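Local coordinates for substrate-binding protein (Synechococcus sp., PDB 6WPN), which probably binds an oligosaccharide or related sugar in the periplasm as the solute-binding component of a transport system, at residues A[188-193]-A[391-396]. Sequence-based numbering, arbitrary orientation.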
loop_
_atom_site.group_PDB
_atom_site.type_symbol
_atom_site.label_atom_id
_atom_site.label_comp_id
_atom_site.label_asym_id
_atom_site.label_seq_id
_atom_site.Cartn_x
_atom_site.Cartn_y
_atom_site.Cartn_z
ATOM N N VAL A 188 -3.868 10.185 -10.165
ATOM C CA VAL A 188 -4.468 9.396 -11.230
ATOM C C VAL A 188 -3.427 9.062 -12.305
ATOM O O VAL A 188 -3.764 8.748 -13.443
ATOM C CB VAL A 188 -5.718 10.110 -11.794
ATOM C CG1 VAL A 188 -5.349 11.373 -12.534
ATOM C CG2 VAL A 188 -6.575 9.189 -12.659
ATOM N N VAL A 189 -2.149 9.123 -11.935
ATOM C CA VAL A 189 -1.050 8.681 -12.790
ATOM C C VAL A 189 -1.144 7.162 -12.853
ATOM O O VAL A 189 -1.068 6.500 -11.806
ATOM C CB VAL A 189 0.308 9.167 -12.262
ATOM C CG1 VAL A 189 1.451 8.491 -13.008
ATOM C CG2 VAL A 189 0.407 10.678 -12.398
ATOM N N PRO A 190 -1.303 6.576 -14.049
ATOM C CA PRO A 190 -1.729 5.164 -14.144
ATOM C C PRO A 190 -1.015 4.171 -13.239
ATOM O O PRO A 190 -1.680 3.441 -12.495
ATOM C CB PRO A 190 -1.482 4.847 -15.623
ATOM C CG PRO A 190 -1.707 6.145 -16.314
ATOM C CD PRO A 190 -1.201 7.214 -15.372
ATOM N N ASP A 191 0.313 4.119 -13.268
ATOM C CA ASP A 191 1.008 3.119 -12.467
ATOM C C ASP A 191 1.743 3.737 -11.286
ATOM O O ASP A 191 2.917 3.439 -11.045
ATOM C CB ASP A 191 1.939 2.274 -13.331
ATOM C CG ASP A 191 1.201 1.124 -14.008
ATOM O OD1 ASP A 191 0.096 0.773 -13.531
ATOM O OD2 ASP A 191 1.720 0.565 -14.997
ATOM N N ASP A 192 1.051 4.600 -10.549
ATOM C CA ASP A 192 1.579 5.156 -9.313
ATOM C C ASP A 192 0.759 4.561 -8.176
ATOM O O ASP A 192 0.470 3.361 -8.193
ATOM C CB ASP A 192 1.516 6.687 -9.322
ATOM C CG ASP A 192 2.558 7.328 -8.412
ATOM O OD1 ASP A 192 2.377 7.311 -7.173
ATOM O OD2 ASP A 192 3.568 7.841 -8.945
ATOM N N SER A 193 0.384 5.369 -7.194
ATOM C CA SER A 193 -0.372 4.846 -6.064
ATOM C C SER A 193 -1.690 4.239 -6.527
ATOM O O SER A 193 -2.285 4.664 -7.520
ATOM C CB SER A 193 -0.647 5.952 -5.050
ATOM O OG SER A 193 -1.586 5.525 -4.079
ATOM N N LEU A 391 -5.511 -3.155 -15.477
ATOM C CA LEU A 391 -6.824 -2.576 -15.213
ATOM C C LEU A 391 -6.704 -1.187 -14.598
ATOM O O LEU A 391 -7.417 -0.260 -14.999
ATOM C CB LEU A 391 -7.613 -3.506 -14.292
ATOM C CG LEU A 391 -8.984 -3.030 -13.819
ATOM C CD1 LEU A 391 -9.953 -3.009 -14.989
ATOM C CD2 LEU A 391 -9.504 -3.909 -12.689
ATOM N N GLN A 392 -5.808 -1.024 -13.622
ATOM C CA GLN A 392 -5.603 0.289 -13.021
ATOM C C GLN A 392 -5.194 1.317 -14.066
ATOM O O GLN A 392 -5.696 2.447 -14.068
ATOM C CB GLN A 392 -4.540 0.207 -11.928
ATOM C CG GLN A 392 -4.113 1.567 -11.402
ATOM C CD GLN A 392 -3.023 1.469 -10.355
ATOM O OE1 GLN A 392 -3.156 0.746 -9.370
ATOM N NE2 GLN A 392 -1.935 2.196 -10.566
ATOM N N SER A 393 -4.276 0.943 -14.958
ATOM C CA SER A 393 -3.802 1.882 -15.968
ATOM C C SER A 393 -4.929 2.310 -16.899
ATOM O O SER A 393 -5.043 3.490 -17.245
ATOM C CB SER A 393 -2.650 1.262 -16.754
ATOM O OG SER A 393 -2.154 2.177 -17.712
ATOM N N ILE A 394 -5.763 1.359 -17.329
ATOM C CA ILE A 394 -6.869 1.689 -18.224
ATOM C C ILE A 394 -7.853 2.626 -17.535
ATOM O O ILE A 394 -8.328 3.601 -18.129
ATOM C CB ILE A 394 -7.555 0.404 -18.727
ATOM C CG1 ILE A 394 -6.611 -0.384 -19.643
ATOM C CG2 ILE A 394 -8.853 0.726 -19.447
ATOM C CD1 ILE A 394 -7.226 -1.624 -20.214
ATOM N N ILE A 395 -8.182 2.343 -16.277
ATOM C CA ILE A 395 -9.145 3.174 -15.564
ATOM C C ILE A 395 -8.571 4.567 -15.324
ATOM O O ILE A 395 -9.227 5.578 -15.598
ATOM C CB ILE A 395 -9.566 2.496 -14.248
ATOM C CG1 ILE A 395 -10.331 1.203 -14.543
ATOM C CG2 ILE A 395 -10.402 3.449 -13.402
ATOM C CD1 ILE A 395 -10.734 0.436 -13.303
ATOM N N TYR A 396 -7.326 4.641 -14.843
ATOM C CA TYR A 396 -6.717 5.944 -14.582
ATOM C C TYR A 396 -6.618 6.781 -15.855
ATOM O O TYR A 396 -6.830 8.000 -15.821
ATOM C CB TYR A 396 -5.329 5.778 -13.957
ATOM C CG TYR A 396 -5.315 5.363 -12.498
ATOM C CD1 TYR A 396 -6.417 4.756 -11.909
ATOM C CD2 TYR A 396 -4.204 5.613 -11.703
ATOM C CE1 TYR A 396 -6.398 4.379 -10.582
ATOM C CE2 TYR A 396 -4.174 5.249 -10.372
ATOM C CZ TYR A 396 -5.275 4.633 -9.814
ATOM O OH TYR A 396 -5.250 4.267 -8.486
#
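Tyr396 and Gln392, one turn apart on helix 388-403, reach together into the loop 188-193. The tyrosine ring lies among backbone carbonyls: Val189 O lies 3.3 Å from Tyr396 CD2, at the ring edge. Tyr396 OH donates to Ser193 O over 3.1 Å, in the carbonyl plane on a lone pair. Gln392 CG sits over the ring centre, 3.6 Å above the plane. Because CG is anti to the backbone N (chi1 171°) and the chain beyond is extended, the amide passes the ring; Gln392 NE2 is modelled donating nearly straight to Pro190 O, but so close that the detailed geometry is doubtful. Pro190 CB rests on Ser393 OG at 3.5 Å. Val188 CG2 packs against Tyr396 CB at 3.9 Å. Behind this shell, Leu197 N donates to Tyr396 OH, tying the hydroxyl to helix 195-202, and the bond from Asp192 N to Val189 O (3.1 Å) closes a beta turn with Pro190 and Asp191 at its corners. A phenylalanine in place of Tyr396 would probably leave Ser193 O and Leu197 N without their shared hydroxyl partner. The loop between helices 168-179 and 195-202 is thus held against helix 388-403, consistent with the two-lobed α/β fold of periplasmic solute-binding proteins.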